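PDB 4C24: L-fuculose phosphate aldolase from Streptococcus pneumoniae, which belongs to the class II aldolase and adducin family of alpha/beta proteins and carries a histidine-bound zinc ion in an assembly of four chains. Local coordinates for residues 77-82 with 158-163; 84-89 with 94-99; 114-119 with 201-206; 122-127 with 177-182. One frame throughout, in Å; residues are numbered along the deposited sequence.

Interaction 1. Residues 77-82 with 158-163; sequences SSEWYM and ANHGIL. With ZN (zinc ion), chain B; SO4 (sulfate ion), chain E.
The zinc site brings Glu79 and His160 together. Their side chains approach from opposite directions, and OE2 of Glu79 meets the imidazole in plane at its edge, 3.2 Å from CE1 of His160, with the carboxylate turned 45° from the ring. CE1, flanked by the two ring nitrogens, is probably electron-poor, and a carboxylate oxygen would suit that edge. NE2 of His160 binds the zinc ion at 2.0 Å, and His98 and His100 supply the other protein ligands. The metal-bound water donates a hydrogen bond to Glu79 OE2 (2.9 Å), which makes the carboxylate a second-shell group.

Glu79, at the N-cap of helix 80-89, also ends an ST turn: Ser77 OG accepts from Glu79 N at 3.0 Å. The same hydroxyl, swung away from the backbone N (chi1 169°), reaches a sulfate oxygen and donates to it. Ser78 adds its OG and a nearly straight bond from N to sulfate O1 (2.8 Å, 177°); Asn32, Ser48 and Gly49 also bond to this sulfate, which probably comes from the crystallisation liquor. One turn into the helix, the flexible chain of Met82 slides antiparallel past Leu163 of strand 161-166, with CG of Met82 3.8 Å from CD2 of Leu163.

Interaction 2. Residues 84-89 with 94-99; sequences LIQYQT and DAIIHA. With ZN (zinc ion), chain B.
Tyr87 and Ile96 carry the packing of helix 80-89 on the central mixed sheet, where the helix lies over strand 95-99 with nearly opposite direction: the short axes run at 149° to each other and pass 9.5 Å apart. The two side chains come from opposite directions. Ile96 has CG1 beside its backbone N (chi1 -65°) and an extended second torsion, which carries CD1 out over one face of the phenol ring. There Ile96 CD1 makes a CH-pi contact, 3.8 Å from the centroid of the Tyr87 ring and somewhat offset toward the rim. Isoleucine suits the place: beta-branching favours a strand, and its longer arm reaches the ring.

Gln86 crosses Ile96 at about a right angle and offers only its aliphatic part: its CB lies 3.5 Å from Ile96 CD1, and a bend at chi2 (-80°) turns the amide aside. The Tyr87 ring reaches the start of the strand, with Ala95 N in plane at its edge and the hydroxyl OH 3.4 Å from Ala95 CA. Although Tyr87 OH comes within 3.2 Å of Ile96 N, the angle is poor and no hydrogen bond forms; the hydroxyl bonds instead to Ser34, while Phe36 stacks on the ring. At the classic beta bulge of Asp94 and Ala95, Asp94 forms a salt bridge with Arg38, which also bonds to Tyr87 O. Farther along the strand, His98 puts NE2 2.0 Å from the zinc ion, its ND1 hydrogen-bonded to Ile162 O.

Interaction 3. Residues 114-119 with 201-206; sequences LPASHY and EEMELM
This is a buried methionine-rich contact between the loop after helix 103-110 and the C-terminal helix 200-210, made by Ala116 and Tyr119 with Met203 and Met206. Met203 folds twice, at chi2 and chi3 (-48° and -67°), so that its thioether curls around the methyl of Ala116: SD of Met203 lies 3.6 Å from Ala116 CB, and CE of Met203 rests 3.6 Å from the carbonyl O of Tyr119. Ala116 is the centre of an inverse gamma turn, and its small methyl lets the bulky sulfur come close. Three residues on, Met206 crosses Tyr119 at about a right angle. Its SD is 3.7 Å from Tyr119 CD1 and approaches the ring obliquely, 4.8 Å from the centroid and 58° off the normal, while CE of Met206 packs 3.8 Å from Tyr119 CB. Unbranched methionine suits both places, since its pliable chain can follow an irregular loop.

Tyr119 also meets a neighbouring subunit: its ring packs edge-to-face with His160 of that chain and lies nearly parallel to Tyr136 of that chain. The contact thus combines a Met-aromatic pair with a tyrosine whose side chain comes within about 4 Å of a zinc ion at a subunit interface, a location characteristic of metal sites in class II aldolase tetramers.

Interaction 4. Residues 122-127 with 177-182; sequences AVAGKD and EEVEYC
Val123 and Glu178 cross at about a right angle, the valine presenting one methyl to the aliphatic root of the glutamate: CG2 of Val123 is 3.8 Å from CB and 4.1 Å from CG of Glu178. That methyl takes the crowded position between the backbone N and the carbonyl carbon of Val123, which aims it at the helix. Glu178 sets out toward the loop, but a bend at chi2 (56°) leads its carboxylate away; this applies to one of two modelled conformers, so the placing of the acid end is less certain than that of CB.

The pair belongs to the packing of residues 122-127 on the long helix 169-192. Next to it, Ala124 turns its CB to Val179, whose CG2 lies 3.9 Å away. With CG1 anti to its backbone N (chi1 173°), Val179 has CG2 anti to its carbonyl carbon, and it is CG2 that faces Ala124. A small alanine suits the place, since Ala154 of strand 154-157 packs on both Ala124 and Val179. Val123 also touches Phe210 of helix 200-210. After Ala124 the chain passes through Gly125, whose positive phi of 153° is one that glycine readily adopts.

Along the chain, residues 77-82 open interaction 1, which closes only at 158-163. Nested inside that loop is interaction 2, a local closure between helix 80-89 and the following strand 95-99. The two contacts share that helix and the zinc ion, and strands 95-99 and 161-166 are neighbours in the sheet. The segments 114-119 and 122-127 also begin within the loop of interaction 1 but find their partners beyond it, so interactions 3 and 4 both cross interaction 1. Interaction 4, which ties the loop to helix 169-192, nests inside interaction 3, which ties it to helix 200-210. Ile162 CD1 against Val179 CG1 joins interactions 1 and 4; interactions 3 and 4 touch through Met206 and Ala122, whereas interaction 2 reaches neither.

Interaction 1. Residues 77-82 with 158-163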
loop_
_atom_site.group_PDB
_atom_site.type_symbol
_atom_site.label_atom_id
_atom_site.label_comp_id
_atom_site.label_asym_id
_atom_site.label_seq_id
_atom_site.Cartn_x
_atom_site.Cartn_y
_atom_site.Cartn_z
ATOM N N SER A 77 14.081 -18.576 -18.321
ATOM C CA SER A 77 12.865 -18.599 -17.482
ATOM C C SER A 77 12.151 -19.939 -17.628
ATOM O O SER A 77 12.027 -20.445 -18.744
ATOM C CB SER A 77 11.911 -17.527 -17.947
ATOM O OG SER A 77 10.646 -17.686 -17.320
ATOM N N SER A 78 11.649 -20.481 -16.514
ATOM C CA SER A 78 10.868 -21.733 -16.590
ATOM C C SER A 78 9.645 -21.557 -17.484
ATOM O O SER A 78 9.111 -22.555 -17.982
ATOM C CB SER A 78 10.402 -22.204 -15.214
ATOM O OG SER A 78 9.638 -21.214 -14.567
ATOM N N GLU A 79 9.218 -20.323 -17.716
ATOM C CA GLU A 79 8.009 -20.069 -18.528
ATOM C C GLU A 79 8.293 -19.765 -20.003
ATOM O O GLU A 79 7.456 -19.212 -20.719
ATOM C CB GLU A 79 7.160 -18.951 -17.907
ATOM C CG GLU A 79 6.718 -19.244 -16.484
ATOM C CD GLU A 79 5.696 -20.376 -16.349
ATOM O OE1 GLU A 79 5.386 -21.113 -17.319
ATOM O OE2 GLU A 79 5.241 -20.522 -15.208
ATOM N N TRP A 80 9.521 -20.083 -20.451
ATOM C CA TRP A 80 9.913 -19.724 -21.788
ATOM C C TRP A 80 8.980 -20.207 -22.867
ATOM O O TRP A 80 8.763 -19.498 -23.833
ATOM C CB TRP A 80 11.359 -20.179 -22.070
ATOM C CG TRP A 80 11.499 -21.683 -22.116
ATOM C CD1 TRP A 80 11.826 -22.517 -21.080
ATOM C CD2 TRP A 80 11.285 -22.533 -23.258
ATOM N NE1 TRP A 80 11.801 -23.837 -21.498
ATOM C CE2 TRP A 80 11.470 -23.881 -22.822
ATOM C CE3 TRP A 80 10.907 -22.292 -24.585
ATOM C CZ2 TRP A 80 11.321 -24.979 -23.687
ATOM C CZ3 TRP A 80 10.765 -23.376 -25.446
ATOM C CH2 TRP A 80 10.977 -24.708 -24.992
ATOM N N TYR A 81 8.357 -21.381 -22.664
ATOM C CA TYR A 81 7.474 -21.893 -23.689
ATOM C C TYR A 81 6.107 -21.213 -23.672
ATOM O O TYR A 81 5.507 -20.993 -24.734
ATOM C CB TYR A 81 7.398 -23.409 -23.624
ATOM C CG TYR A 81 6.560 -24.022 -24.713
ATOM C CD1 TYR A 81 6.820 -23.805 -26.069
ATOM C CD2 TYR A 81 5.496 -24.842 -24.374
ATOM C CE1 TYR A 81 6.054 -24.385 -27.065
ATOM C CE2 TYR A 81 4.710 -25.408 -25.353
ATOM C CZ TYR A 81 4.970 -25.190 -26.687
ATOM O OH TYR A 81 4.207 -25.744 -27.665
ATOM N N MET A 82 5.691 -20.749 -22.496
ATOM C CA MET A 82 4.483 -19.933 -22.438
ATOM C C MET A 82 4.645 -18.644 -23.245
ATOM O O MET A 82 3.744 -18.197 -23.924
ATOM C CB MET A 82 4.086 -19.657 -20.996
ATOM C CG MET A 82 2.940 -18.689 -20.872
ATOM S SD MET A 82 2.204 -18.658 -19.229
ATOM C CE MET A 82 3.607 -18.014 -18.307
ATOM N N ALA A 158 -4.606 -19.375 -13.903
ATOM C CA ALA A 158 -5.264 -19.858 -12.712
ATOM C C ALA A 158 -4.300 -20.160 -11.553
ATOM O O ALA A 158 -3.326 -20.887 -11.720
ATOM C CB ALA A 158 -6.062 -21.102 -13.068
ATOM N N ASN A 159 -4.567 -19.592 -10.380
ATOM C CA ASN A 159 -3.787 -19.884 -9.177
ATOM C C ASN A 159 -2.329 -19.491 -9.344
ATOM O O ASN A 159 -1.457 -20.079 -8.721
ATOM C CB ASN A 159 -3.910 -21.355 -8.751
ATOM C CG ASN A 159 -5.329 -21.732 -8.432
ATOM O OD1 ASN A 159 -5.827 -21.498 -7.334
ATOM N ND2 ASN A 159 -5.976 -22.286 -9.393
ATOM N N HIS A 160 -2.114 -18.477 -10.174
ATOM C CA HIS A 160 -0.732 -18.190 -10.606
ATOM C C HIS A 160 -0.456 -16.717 -10.815
ATOM O O HIS A 160 0.308 -16.122 -10.043
ATOM C CB HIS A 160 -0.433 -19.000 -11.860
ATOM C CG HIS A 160 0.994 -18.931 -12.304
ATOM N ND1 HIS A 160 1.577 -19.913 -13.066
ATOM C CD2 HIS A 160 1.951 -17.985 -12.093
ATOM C CE1 HIS A 160 2.843 -19.572 -13.315
ATOM N NE2 HIS A 160 3.085 -18.407 -12.737
ATOM N N GLY A 161 -1.047 -16.111 -11.831
ATOM C CA GLY A 161 -0.733 -14.711 -12.121
ATOM C C GLY A 161 -1.302 -14.220 -13.416
ATOM O O GLY A 161 -2.412 -14.583 -13.792
ATOM N N ILE A 162 -0.552 -13.388 -14.118
ATOM C CA ILE A 162 -1.035 -12.747 -15.305
ATOM C C ILE A 162 0.026 -12.865 -16.391
ATOM O O ILE A 162 1.225 -12.954 -16.092
ATOM C CB ILE A 162 -1.353 -11.254 -15.027
ATOM C CG1 ILE A 162 -2.079 -10.577 -16.186
ATOM C CG2 ILE A 162 -0.080 -10.473 -14.685
ATOM C CD1 ILE A 162 -2.549 -9.173 -15.885
ATOM N N LEU A 163 -0.429 -12.877 -17.625
ATOM C CA LEU A 163 0.398 -12.798 -18.809
ATOM C C LEU A 163 -0.164 -11.694 -19.688
ATOM O O LEU A 163 -1.373 -11.628 -19.932
ATOM C CB LEU A 163 0.395 -14.125 -19.573
ATOM C CG LEU A 163 1.381 -14.327 -20.730
ATOM C CD1 LEU A 163 2.761 -14.580 -20.134
ATOM C CD2 LEU A 163 1.004 -15.518 -21.622
HETATM ZN ZN ZN B . 4.780 -17.344 -12.756
HETATM S S SO4 E . 11.420 -17.882 -13.661
HETATM O O1 SO4 E . 11.987 -19.188 -14.059
HETATM O O2 SO4 E . 10.055 -18.142 -13.191
HETATM O O3 SO4 E . 12.315 -17.401 -12.590
HETATM O O4 SO4 E . 11.358 -16.947 -14.806
HETATM O O HOH W 1 6.188 -18.851 -13.087
#

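Interaction 2. Residues 84-89 with 94-99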
loop_
_atom_site.group_PDB
_atom_site.type_symbol
_atom_site.label_atom_id
_atom_site.label_comp_id
_atom_site.label_asym_id
_atom_site.label_seq_id
_atom_site.Cartn_x
_atom_site.Cartn_y
_atom_site.Cartn_z
ATOM N N LEU A 84 7.061 -18.273 -25.804
ATOM C CA LEU A 84 7.354 -18.658 -27.171
ATOM C C LEU A 84 6.111 -19.056 -27.983
ATOM O O LEU A 84 5.969 -18.663 -29.139
ATOM C CB LEU A 84 8.391 -19.766 -27.186
ATOM C CG LEU A 84 8.989 -20.108 -28.550
ATOM C CD1 LEU A 84 9.710 -18.907 -29.186
ATOM C CD2 LEU A 84 9.892 -21.331 -28.446
ATOM N N ILE A 85 5.188 -19.806 -27.357
ATOM C CA ILE A 85 4.007 -20.250 -28.097
ATOM C C ILE A 85 3.117 -19.071 -28.519
ATOM O O ILE A 85 2.439 -19.121 -29.549
ATOM C CB ILE A 85 3.221 -21.306 -27.298
ATOM C CG1 ILE A 85 2.317 -22.101 -28.234
ATOM C CG2 ILE A 85 2.474 -20.695 -26.110
ATOM C CD1 ILE A 85 1.555 -23.199 -27.515
ATOM N N GLN A 86 3.141 -17.983 -27.742
ATOM C CA GLN A 86 2.450 -16.791 -28.166
ATOM C C GLN A 86 3.065 -16.258 -29.445
ATOM O O GLN A 86 2.375 -15.939 -30.384
ATOM C CB GLN A 86 2.443 -15.723 -27.076
ATOM C CG GLN A 86 1.844 -16.179 -25.750
ATOM C CD GLN A 86 0.312 -16.165 -25.750
ATOM O OE1 GLN A 86 -0.322 -15.586 -26.636
ATOM N NE2 GLN A 86 -0.275 -16.731 -24.700
ATOM N N TYR A 87 4.398 -16.134 -29.465
ATOM C CA TYR A 87 5.015 -15.598 -30.651
ATOM C C TYR A 87 4.823 -16.482 -31.885
ATOM O O TYR A 87 4.748 -15.986 -33.006
ATOM C CB TYR A 87 6.494 -15.394 -30.400
ATOM C CG TYR A 87 6.802 -14.412 -29.313
ATOM C CD1 TYR A 87 6.213 -13.160 -29.295
ATOM C CD2 TYR A 87 7.663 -14.765 -28.262
ATOM C CE1 TYR A 87 6.524 -12.236 -28.301
ATOM C CE2 TYR A 87 7.974 -13.857 -27.247
ATOM C CZ TYR A 87 7.423 -12.592 -27.276
ATOM O OH TYR A 87 7.725 -11.685 -26.281
ATOM N N GLN A 88 4.737 -17.794 -31.665
ATOM C CA GLN A 88 4.485 -18.771 -32.717
ATOM C C GLN A 88 3.099 -18.659 -33.307
ATOM O O GLN A 88 2.903 -19.060 -34.438
ATOM C CB GLN A 88 4.617 -20.185 -32.164
ATOM C CG GLN A 88 6.041 -20.602 -31.835
ATOM C CD GLN A 88 6.109 -21.935 -31.130
ATOM O OE1 GLN A 88 5.071 -22.501 -30.769
ATOM N NE2 GLN A 88 7.309 -22.449 -30.923
ATOM N N THR A 89 2.142 -18.150 -32.532
ATOM C CA THR A 89 0.732 -18.247 -32.935
ATOM C C THR A 89 0.069 -16.892 -33.185
ATOM O O THR A 89 -1.062 -16.832 -33.689
ATOM C CB THR A 89 -0.095 -19.034 -31.877
ATOM O OG1 THR A 89 -0.006 -18.385 -30.608
ATOM C CG2 THR A 89 0.391 -20.471 -31.740
ATOM N N ASP A 94 4.832 -8.698 -29.865
ATOM C CA ASP A 94 6.299 -8.784 -29.969
ATOM C C ASP A 94 7.014 -8.669 -28.619
ATOM O O ASP A 94 8.255 -8.686 -28.546
ATOM C CB ASP A 94 6.863 -7.739 -30.947
ATOM C CG ASP A 94 6.505 -8.015 -32.408
ATOM O OD1 ASP A 94 6.036 -9.123 -32.733
ATOM O OD2 ASP A 94 6.713 -7.120 -33.255
ATOM N N ALA A 95 6.254 -8.507 -27.542
ATOM C CA ALA A 95 6.839 -8.443 -26.219
ATOM C C ALA A 95 5.820 -8.962 -25.233
ATOM O O ALA A 95 4.630 -8.685 -25.399
ATOM C CB ALA A 95 7.231 -7.021 -25.866
ATOM N N ILE A 96 6.293 -9.677 -24.219
ATOM C CA ILE A 96 5.408 -10.332 -23.252
ATOM C C ILE A 96 5.957 -10.159 -21.858
ATOM O O ILE A 96 7.188 -10.294 -21.618
ATOM C CB ILE A 96 5.289 -11.833 -23.568
ATOM C CG1 ILE A 96 4.594 -11.994 -24.906
ATOM C CG2 ILE A 96 4.498 -12.586 -22.484
ATOM C CD1 ILE A 96 4.562 -13.407 -25.460
ATOM N N ILE A 97 5.063 -9.890 -20.910
ATOM C CA ILE A 97 5.435 -9.852 -19.525
ATOM C C ILE A 97 4.548 -10.789 -18.760
ATOM O O ILE A 97 3.307 -10.766 -18.960
ATOM C CB ILE A 97 5.309 -8.431 -18.939
ATOM C CG1 ILE A 97 6.287 -7.471 -19.671
ATOM C CG2 ILE A 97 5.550 -8.459 -17.433
ATOM C CD1 ILE A 97 6.171 -6.028 -19.224
ATOM N N HIS A 98 5.165 -11.627 -17.933
ATOM C CA HIS A 98 4.428 -12.460 -16.966
ATOM C C HIS A 98 4.781 -11.990 -15.566
ATOM O O HIS A 98 5.969 -11.769 -15.221
ATOM C CB HIS A 98 4.767 -13.927 -17.167
ATOM C CG HIS A 98 4.387 -14.816 -16.014
ATOM N ND1 HIS A 98 3.074 -15.036 -15.651
ATOM C CD2 HIS A 98 5.143 -15.535 -15.149
ATOM C CE1 HIS A 98 3.044 -15.847 -14.608
ATOM N NE2 HIS A 98 4.283 -16.188 -14.292
ATOM N N ALA A 99 3.760 -11.811 -14.734
ATOM C CA ALA A 99 3.968 -11.323 -13.402
ATOM C C ALA A 99 3.014 -11.968 -12.427
ATOM O O ALA A 99 1.951 -12.414 -12.845
ATOM C CB ALA A 99 3.811 -9.811 -13.361
HETATM ZN ZN ZN B . 4.780 -17.344 -12.756
HETATM O O HOH W 1 6.188 -18.851 -13.087
#

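Interaction 3. Residues 114-119 with 201-206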
loop_
_atom_site.group_PDB
_atom_site.type_symbol
_atom_site.label_atom_id
_atom_site.label_comp_id
_atom_site.label_asym_id
_atom_site.label_seq_id
_atom_site.Cartn_x
_atom_site.Cartn_y
_atom_site.Cartn_z
ATOM N N LEU A 114 -12.054 -11.085 -15.510
ATOM C CA LEU A 114 -12.166 -9.664 -15.237
ATOM C C LEU A 114 -12.993 -8.957 -16.302
ATOM O O LEU A 114 -12.575 -8.881 -17.458
ATOM C CB LEU A 114 -10.751 -9.053 -15.218
ATOM C CG LEU A 114 -10.618 -7.536 -15.083
ATOM C CD1 LEU A 114 -11.259 -6.993 -13.820
ATOM C CD2 LEU A 114 -9.140 -7.179 -15.096
ATOM N N PRO A 115 -14.169 -8.421 -15.912
ATOM C CA PRO A 115 -15.001 -7.718 -16.869
ATOM C C PRO A 115 -14.737 -6.223 -16.910
ATOM O O PRO A 115 -13.894 -5.736 -16.153
ATOM C CB PRO A 115 -16.420 -7.971 -16.331
ATOM C CG PRO A 115 -16.214 -7.998 -14.858
ATOM C CD PRO A 115 -14.795 -8.475 -14.583
ATOM N N ALA A 116 -15.466 -5.516 -17.774
ATOM C CA ALA A 116 -15.305 -4.081 -17.994
ATOM C C ALA A 116 -16.002 -3.207 -16.953
ATOM O O ALA A 116 -16.821 -2.341 -17.309
ATOM C CB ALA A 116 -15.784 -3.718 -19.382
ATOM N N SER A 117 -15.654 -3.385 -15.681
ATOM C CA SER A 117 -16.126 -2.461 -14.652
ATOM C C SER A 117 -15.428 -1.112 -14.759
ATOM O O SER A 117 -15.958 -0.120 -14.319
ATOM C CB SER A 117 -15.995 -3.042 -13.236
ATOM O OG SER A 117 -14.751 -3.707 -13.041
ATOM N N HIS A 118 -14.212 -1.110 -15.322
ATOM C CA HIS A 118 -13.532 0.127 -15.662
ATOM C C HIS A 118 -13.186 0.109 -17.128
ATOM O O HIS A 118 -12.732 -0.928 -17.646
ATOM C CB HIS A 118 -12.261 0.276 -14.841
ATOM C CG HIS A 118 -11.714 1.662 -14.873
ATOM N ND1 HIS A 118 -11.000 2.148 -15.947
ATOM C CD2 HIS A 118 -11.826 2.685 -13.990
ATOM C CE1 HIS A 118 -10.675 3.412 -15.710
ATOM N NE2 HIS A 118 -11.170 3.765 -14.535
ATOM N N TYR A 119 -13.385 1.237 -17.808
ATOM C CA TYR A 119 -13.175 1.286 -19.260
ATOM C C TYR A 119 -11.735 1.013 -19.719
ATOM O O TYR A 119 -11.520 0.606 -20.854
ATOM C CB TYR A 119 -13.685 2.588 -19.863
ATOM C CG TYR A 119 -12.750 3.752 -19.739
ATOM C CD1 TYR A 119 -11.801 3.972 -20.721
ATOM C CD2 TYR A 119 -12.808 4.620 -18.648
ATOM C CE1 TYR A 119 -10.921 5.029 -20.633
ATOM C CE2 TYR A 119 -11.912 5.689 -18.558
ATOM C CZ TYR A 119 -10.986 5.880 -19.568
ATOM O OH TYR A 119 -10.098 6.928 -19.472
ATOM N N GLU A 201 -21.000 -3.267 -26.501
ATOM C CA GLU A 201 -21.036 -2.218 -27.537
ATOM C C GLU A 201 -20.133 -1.050 -27.143
ATOM O O GLU A 201 -19.401 -0.507 -27.975
ATOM C CB GLU A 201 -22.460 -1.714 -27.766
ATOM C CG GLU A 201 -22.545 -0.654 -28.858
ATOM C CD GLU A 201 -23.942 -0.450 -29.423
ATOM O OE1 GLU A 201 -24.889 -1.147 -28.992
ATOM O OE2 GLU A 201 -24.091 0.414 -30.314
ATOM N N GLU A 202 -20.200 -0.664 -25.874
ATOM C CA GLU A 202 -19.372 0.434 -25.377
ATOM C C GLU A 202 -17.918 0.005 -25.411
ATOM O O GLU A 202 -17.049 0.810 -25.781
ATOM C CB GLU A 202 -19.799 0.851 -23.969
ATOM C CG GLU A 202 -18.979 1.992 -23.368
ATOM C CD GLU A 202 -19.194 3.342 -24.034
ATOM O OE1 GLU A 202 -20.030 3.454 -24.964
ATOM O OE2 GLU A 202 -18.521 4.307 -23.601
ATOM N N MET A 203 -17.643 -1.250 -25.056
ATOM C CA MET A 203 -16.257 -1.741 -25.116
ATOM C C MET A 203 -15.725 -1.862 -26.547
ATOM O O MET A 203 -14.534 -1.644 -26.785
ATOM C CB MET A 203 -16.067 -3.018 -24.301
ATOM C CG MET A 203 -16.318 -2.799 -22.812
ATOM S SD MET A 203 -15.478 -1.347 -22.104
ATOM C CE MET A 203 -13.775 -1.860 -22.255
ATOM N N GLU A 204 -16.603 -2.190 -27.497
ATOM C CA GLU A 204 -16.235 -2.219 -28.921
ATOM C C GLU A 204 -15.830 -0.810 -29.358
ATOM O O GLU A 204 -14.826 -0.624 -30.070
ATOM C CB GLU A 204 -17.417 -2.706 -29.758
ATOM N N LEU A 205 -16.591 0.183 -28.895
ATOM C CA LEU A 205 -16.274 1.590 -29.146
ATOM C C LEU A 205 -14.940 1.950 -28.505
ATOM O O LEU A 205 -14.116 2.624 -29.118
ATOM C CB LEU A 205 -17.414 2.487 -28.639
ATOM C CG LEU A 205 -17.324 4.011 -28.640
ATOM C CD1 LEU A 205 -16.807 4.589 -29.952
ATOM C CD2 LEU A 205 -18.700 4.571 -28.323
ATOM N N MET A 206 -14.722 1.473 -27.286
ATOM C CA MET A 206 -13.496 1.741 -26.567
ATOM C C MET A 206 -12.278 1.221 -27.331
ATOM O O MET A 206 -11.250 1.914 -27.414
ATOM C CB MET A 206 -13.567 1.109 -25.176
ATOM C CG MET A 206 -12.905 1.953 -24.084
ATOM S SD MET A 206 -13.690 3.566 -23.875
ATOM C CE MET A 206 -15.318 3.048 -23.312
#

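Interaction 4. Residues 122-127 with 177-182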
loop_
_atom_site.group_PDB
_atom_site.type_symbol
_atom_site.label_atom_id
_atom_site.label_comp_id
_atom_site.label_asym_id
_atom_site.label_seq_id
_atom_site.Cartn_x
_atom_site.Cartn_y
_atom_site.Cartn_z
ATOM N N ALA A 122 -9.939 -1.935 -21.830
ATOM C CA ALA A 122 -9.820 -1.981 -23.295
ATOM C C ALA A 122 -8.382 -2.023 -23.832
ATOM O O ALA A 122 -8.166 -2.394 -24.979
ATOM C CB ALA A 122 -10.586 -0.847 -23.935
ATOM N N VAL A 123 -7.404 -1.699 -22.994
ATOM C CA VAL A 123 -6.018 -1.965 -23.413
ATOM C C VAL A 123 -5.752 -3.457 -23.651
ATOM O O VAL A 123 -4.874 -3.823 -24.416
ATOM C CB VAL A 123 -4.969 -1.385 -22.444
ATOM C CG1 VAL A 123 -5.125 0.123 -22.337
ATOM C CG2 VAL A 123 -5.008 -2.084 -21.084
ATOM N N ALA A 124 -6.521 -4.331 -22.989
ATOM C CA ALA A 124 -6.384 -5.751 -23.183
ATOM C C ALA A 124 -7.526 -6.369 -23.996
ATOM O O ALA A 124 -7.301 -7.314 -24.729
ATOM C CB ALA A 124 -6.248 -6.432 -21.840
ATOM N N GLY A 125 -8.732 -5.822 -23.868
ATOM C CA GLY A 125 -9.921 -6.349 -24.563
ATOM C C GLY A 125 -11.168 -6.004 -23.777
ATOM O O GLY A 125 -11.113 -5.224 -22.839
ATOM N N LYS A 126 -12.316 -6.561 -24.156
ATOM C CA LYS A 126 -13.543 -6.230 -23.386
ATOM C C LYS A 126 -13.550 -6.855 -21.998
ATOM O O LYS A 126 -14.275 -6.408 -21.102
ATOM C CB LYS A 126 -14.819 -6.587 -24.161
ATOM C CG LYS A 126 -15.040 -8.075 -24.341
ATOM C CD LYS A 126 -16.407 -8.376 -24.939
ATOM C CE LYS A 126 -16.612 -9.877 -24.938
ATOM N NZ LYS A 126 -17.882 -10.205 -25.674
ATOM N N ASP A 127 -12.778 -7.923 -21.853
ATOM C CA ASP A 127 -12.587 -8.602 -20.584
ATOM C C ASP A 127 -11.275 -9.343 -20.646
ATOM O O ASP A 127 -10.645 -9.411 -21.710
ATOM C CB ASP A 127 -13.764 -9.567 -20.255
ATOM C CG ASP A 127 -14.039 -10.578 -21.352
ATOM O OD1 ASP A 127 -13.127 -10.929 -22.131
ATOM O OD2 ASP A 127 -15.204 -11.053 -21.448
ATOM N N GLU A 177 0.170 -3.072 -15.871
ATOM C CA GLU A 177 -0.213 -2.080 -14.905
ATOM C C GLU A 177 -1.700 -1.797 -14.915
ATOM O O GLU A 177 -2.315 -1.719 -13.850
ATOM C CB GLU A 177 0.560 -0.796 -15.184
ATOM C CG GLU A 177 0.447 0.270 -14.129
ATOM C CD GLU A 177 1.400 1.398 -14.432
ATOM O OE1 GLU A 177 1.098 2.182 -15.348
ATOM O OE2 GLU A 177 2.446 1.462 -13.766
ATOM N N GLU A 178 -2.262 -1.625 -16.107
ATOM C CA GLU A 178 -3.666 -1.279 -16.245
ATOM C C GLU A 178 -4.572 -2.445 -15.887
ATOM O O GLU A 178 -5.594 -2.252 -15.221
ATOM C CB GLU A 178 -3.969 -0.792 -17.652
ATOM C CG GLU A 178 -5.137 0.165 -17.692
ATOM C CD GLU A 178 -4.939 1.366 -16.776
ATOM O OE1 GLU A 178 -3.796 1.851 -16.617
ATOM O OE2 GLU A 178 -5.938 1.828 -16.210
ATOM N N VAL A 179 -4.214 -3.644 -16.319
ATOM C CA VAL A 179 -5.023 -4.827 -15.938
ATOM C C VAL A 179 -4.969 -5.041 -14.427
ATOM O O VAL A 179 -5.984 -5.342 -13.797
ATOM C CB VAL A 179 -4.606 -6.093 -16.689
ATOM C CG1 VAL A 179 -5.344 -7.316 -16.135
ATOM C CG2 VAL A 179 -4.873 -5.909 -18.177
ATOM N N GLU A 180 -3.812 -4.854 -13.800
ATOM C CA GLU A 180 -3.754 -4.980 -12.351
ATOM C C GLU A 180 -4.660 -3.910 -11.686
ATOM O O GLU A 180 -5.396 -4.223 -10.719
ATOM C CB GLU A 180 -2.292 -4.895 -11.865
ATOM C CG GLU A 180 -2.135 -4.839 -10.334
ATOM C CD GLU A 180 -2.814 -5.974 -9.540
ATOM O OE1 GLU A 180 -2.936 -7.073 -10.081
ATOM O OE2 GLU A 180 -3.103 -5.783 -8.339
ATOM N N TYR A 181 -4.666 -2.684 -12.214
ATOM C CA TYR A 181 -5.485 -1.629 -11.663
ATOM C C TYR A 181 -6.962 -2.002 -11.800
ATOM O O TYR A 181 -7.714 -1.854 -10.839
ATOM C CB TYR A 181 -5.173 -0.314 -12.378
ATOM C CG TYR A 181 -6.103 0.817 -12.052
ATOM C CD1 TYR A 181 -5.927 1.571 -10.909
ATOM C CD2 TYR A 181 -7.161 1.148 -12.913
ATOM C CE1 TYR A 181 -6.781 2.620 -10.598
ATOM C CE2 TYR A 181 -8.028 2.186 -12.622
ATOM C CZ TYR A 181 -7.835 2.933 -11.470
ATOM O OH TYR A 181 -8.695 3.964 -11.176
ATOM N N CYS A 182 -7.336 -2.452 -12.984
ATOM C CA CYS A 182 -8.736 -2.823 -13.243
ATOM C C CYS A 182 -9.120 -3.979 -12.346
ATOM O O CYS A 182 -10.264 -3.999 -11.829
ATOM C CB CYS A 182 -8.962 -3.180 -14.706
ATOM S SG CYS A 182 -8.950 -1.734 -15.773
#